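Local coordinates for protein O-ureido-L-serine synthase (Streptomyces lavendulae, PDB 3X44) that joins hydroxyurea to O-acetyl-L-serine with the help of pyridoxal 5'-phosphate, making O-ureido-L-serine on the way to the antibiotic D-cycloserine, at residues D64-C69 and R85-V90. The protein carries 1 engineered substitution. Numbering follows the deposited sequence.
Sequences DTIVEC and RGYRFV
Strands 65-69 and 88-90 run parallel, the axes of these short segments 21° apart, joined by four backbone hydrogen bonds: Arg88 N to Asp64 O, Ile66 N to Arg88 O, Val90 N to Ile66 O, and a longer one of 3.3 Å from Glu68 N to Val90 O. They are the two strands of a beta-alpha-beta crossover in a four-stranded parallel sheet, and helix 73-85 between them packs over the face bearing Ile66 and Phe89. The side chains of Ile66 and Phe89 cross at about a right angle: Ile66 CB lies at the ring edge, in plane, while Ile66 CG2 is 3.9 Å from Phe89 CD1. Phe89 CG is anti to the backbone N (chi1 178°), and the ring it carries comes back toward the neighbouring strand, with Phe89 CD1 3.1 Å from Ile66 O. Toward the start of both strands, Ile66 CD1 rests on Tyr87 CB, 3.8 Å away, and the Tyr87 hydroxyl is hydrogen-bonded to Glu55 of helix 43-56. At the other end, the Glu68 carboxylate leads away, OE1 in a salt bridge with Arg139 and OE2 accepting from Gln142 N; the Glu68 side chain lies about 6 Å from the bound cofactor-product adduct. On the opposite face Thr65 CG2 meets Val90 CG2, and Val90 also packs on Trp314 of the second subunit. Beside them, one water bridges Thr65 OG1 and Arg88 NH1, lying in the guanidinium plane and accepting from NH1 at 3.3 Å.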
ATOM      1  N   ASP A  64      -0.723  11.327  32.114  1.00 28.17           N
ATOM      2  CA  ASP A  64      -0.168  10.240  32.919  1.00 26.37           C
ATOM      3  C   ASP A  64       1.296   9.999  32.556  1.00 25.95           C
ATOM      4  O   ASP A  64       1.731  10.322  31.447  1.00 21.70           O
ATOM      5  CB  ASP A  64      -0.962   8.955  32.695  1.00 23.78           C
ATOM      6  CG  ASP A  64      -2.099   8.789  33.688  1.00 26.38           C
ATOM      7  OD1 ASP A  64      -2.897   7.845  33.513  1.00 25.71           O
ATOM      8  OD2 ASP A  64      -2.196   9.600  34.637  1.00 27.11           O
ATOM      9  N   THR A  65       2.048   9.428  33.493  1.00 24.61           N
ATOM     10  CA  THR A  65       3.465   9.152  33.278  1.00 24.62           C
ATOM     11  C   THR A  65       3.749   7.657  33.108  1.00 24.54           C
ATOM     12  O   THR A  65       3.299   6.834  33.900  1.00 21.09           O
ATOM     13  CB  THR A  65       4.313   9.688  34.456  1.00 24.49           C
ATOM     14  OG1 THR A  65       4.262  11.123  34.475  1.00 22.47           O
ATOM     15  CG2 THR A  65       5.760   9.234  34.318  1.00 24.39           C
ATOM     16  N   ILE A  66       4.507   7.322  32.071  1.00 23.21           N
ATOM     17  CA  ILE A  66       4.862   5.937  31.787  1.00 19.48           C
ATOM     18  C   ILE A  66       6.342   5.730  32.083  1.00 21.19           C
ATOM     19  O   ILE A  66       7.182   6.548  31.696  1.00 17.03           O
ATOM     20  CB  ILE A  66       4.591   5.583  30.297  1.00 19.92           C
ATOM     21  CG1 ILE A  66       3.092   5.671  30.002  1.00 16.42           C
ATOM     22  CG2 ILE A  66       5.103   4.185  29.984  1.00 17.98           C
ATOM     23  CD1 ILE A  66       2.766   6.259  28.650  1.00 23.26           C
ATOM     24  N   VAL A  67       6.657   4.641  32.779  1.00 21.51           N
ATOM     25  CA  VAL A  67       8.043   4.334  33.118  1.00 24.37           C
ATOM     26  C   VAL A  67       8.384   2.919  32.678  1.00 23.84           C
ATOM     27  O   VAL A  67       7.573   2.000  32.826  1.00 26.00           O
ATOM     28  CB  VAL A  67       8.310   4.466  34.639  1.00 24.03           C
ATOM     29  CG1 VAL A  67       7.579   3.369  35.405  1.00 24.72           C
ATOM     30  CG2 VAL A  67       9.808   4.386  34.907  1.00 25.00           C
ATOM     31  N   GLU A  68       9.589   2.752  32.141  1.00 21.41           N
ATOM     32  CA  GLU A  68      10.027   1.445  31.665  1.00 20.38           C
ATOM     33  C   GLU A  68      11.547   1.298  31.644  1.00 18.59           C
ATOM     34  O   GLU A  68      12.272   2.261  31.385  1.00 17.28           O
ATOM     35  CB  GLU A  68       9.479   1.211  30.258  1.00 23.02           C
ATOM     36  CG  GLU A  68       9.949  -0.084  29.626  1.00 29.14           C
ATOM     37  CD  GLU A  68       9.364  -1.293  30.315  1.00 29.20           C
ATOM     38  OE1 GLU A  68       9.760  -1.571  31.468  1.00 30.93           O
ATOM     39  OE2 GLU A  68       8.504  -1.960  29.707  1.00 32.53           O
ATOM     40  N   CYS A  69      12.024   0.095  31.947  1.00 17.37           N
ATOM     41  CA  CYS A  69      13.459  -0.186  31.902  1.00 16.60           C
ATOM     42  C   CYS A  69      13.667  -0.669  30.476  1.00 17.55           C
ATOM     43  O   CYS A  69      12.984  -1.587  30.025  1.00 18.36           O
ATOM     44  CB  CYS A  69      13.851  -1.299  32.878  1.00 19.23           C
ATOM     45  SG  CYS A  69      15.508  -1.937  32.558  1.00 20.89           S
ATOM     46  N   ARG A  85       0.729  11.075  21.829  1.00 20.90           N
ATOM     47  CA  ARG A  85      -0.548  10.889  22.496  1.00 22.49           C
ATOM     48  C   ARG A  85      -0.826  11.719  23.748  1.00 24.78           C
ATOM     49  O   ARG A  85      -1.909  11.613  24.332  1.00 23.95           O
ATOM     50  CB  ARG A  85      -0.738   9.399  22.789  1.00 21.61           C
ATOM     51  CG  ARG A  85      -1.000   8.588  21.534  1.00 21.89           C
ATOM     52  CD  ARG A  85      -1.246   7.114  21.834  1.00 24.30           C
ATOM     53  NE  ARG A  85      -2.652   6.834  22.130  1.00 21.98           N
ATOM     54  CZ  ARG A  85      -3.619   6.775  21.221  1.00 20.16           C
ATOM     55  NH1 ARG A  85      -3.351   6.976  19.936  1.00 20.85           N
ATOM     56  NH2 ARG A  85      -4.862   6.512  21.599  1.00 20.35           N
ATOM     57  N   GLY A  86       0.131  12.549  24.149  1.00 27.46           N
ATOM     58  CA  GLY A  86      -0.061  13.391  25.319  1.00 27.86           C
ATOM     59  C   GLY A  86       0.277  12.751  26.654  1.00 28.92           C
ATOM     60  O   GLY A  86      -0.438  12.946  27.637  1.00 30.21           O
ATOM     61  N   TYR A  87       1.366  11.991  26.695  1.00 26.97           N
ATOM     62  CA  TYR A  87       1.799  11.345  27.927  1.00 27.03           C
ATOM     63  C   TYR A  87       3.201  11.807  28.315  1.00 27.55           C
ATOM     64  O   TYR A  87       3.888  12.484  27.542  1.00 26.67           O
ATOM     65  CB  TYR A  87       1.811   9.820  27.765  1.00 28.58           C
ATOM     66  CG  TYR A  87       0.443   9.209  27.573  1.00 27.18           C
ATOM     67  CD1 TYR A  87      -0.537   9.330  28.557  1.00 28.05           C
ATOM     68  CD2 TYR A  87       0.122   8.531  26.396  1.00 27.11           C
ATOM     69  CE1 TYR A  87      -1.809   8.789  28.372  1.00 29.13           C
ATOM     70  CE2 TYR A  87      -1.145   7.990  26.206  1.00 25.36           C
ATOM     71  CZ  TYR A  87      -2.105   8.125  27.196  1.00 28.52           C
ATOM     72  OH  TYR A  87      -3.364   7.599  27.012  1.00 28.81           O
ATOM     73  N   ARG A  88       3.603  11.453  29.531  1.00 25.75           N
ATOM     74  CA  ARG A  88       4.929  11.769  30.037  1.00 24.79           C
ATOM     75  C   ARG A  88       5.626  10.416  30.084  1.00 22.76           C
ATOM     76  O   ARG A  88       4.991   9.407  30.394  1.00 23.72           O
ATOM     77  CB  ARG A  88       4.842  12.379  31.442  1.00 27.73           C
ATOM     78  CG  ARG A  88       4.486  13.863  31.458  1.00 31.72           C
ATOM     79  CD  ARG A  88       3.565  14.214  32.629  1.00 35.61           C
ATOM     80  NE  ARG A  88       3.326  15.654  32.736  1.00 39.01           N
ATOM     81  CZ  ARG A  88       2.476  16.215  33.593  1.00 40.12           C
ATOM     82  NH1 ARG A  88       1.773  15.461  34.431  1.00 42.39           N
ATOM     83  NH2 ARG A  88       2.332  17.533  33.622  1.00 40.16           N
ATOM     84  N   PHE A  89       6.915  10.385  29.766  1.00 20.28           N
ATOM     85  CA  PHE A  89       7.665   9.137  29.770  1.00 18.77           C
ATOM     86  C   PHE A  89       9.010   9.257  30.492  1.00 20.22           C
ATOM     87  O   PHE A  89       9.709  10.268  30.374  1.00 21.38           O
ATOM     88  CB  PHE A  89       7.897   8.648  28.330  1.00 18.63           C
ATOM     89  CG  PHE A  89       8.701   7.378  28.250  1.00 21.21           C
ATOM     90  CD1 PHE A  89       8.216   6.198  28.811  1.00 21.04           C
ATOM     91  CD2 PHE A  89       9.966   7.374  27.671  1.00 20.83           C
ATOM     92  CE1 PHE A  89       8.976   5.032  28.807  1.00 18.04           C
ATOM     93  CE2 PHE A  89      10.741   6.215  27.658  1.00 23.86           C
ATOM     94  CZ  PHE A  89      10.245   5.040  28.229  1.00 20.20           C
ATOM     95  N   VAL A  90       9.362   8.213  31.236  1.00 17.71           N
ATOM     96  CA  VAL A  90      10.614   8.163  31.982  1.00 17.02           C
ATOM     97  C   VAL A  90      11.312   6.853  31.656  1.00 18.48           C
ATOM     98  O   VAL A  90      10.790   5.781  31.962  1.00 20.60           O
ATOM     99  CB  VAL A  90      10.377   8.175  33.510  1.00 19.19           C
ATOM    100  CG1 VAL A  90      11.717   8.245  34.237  1.00 17.85           C
ATOM    101  CG2 VAL A  90       9.487   9.330  33.900  1.00 16.24           C
TER
HETATM  102  O   HOH W   1       2.203  12.306  35.173  1.00 26.14           O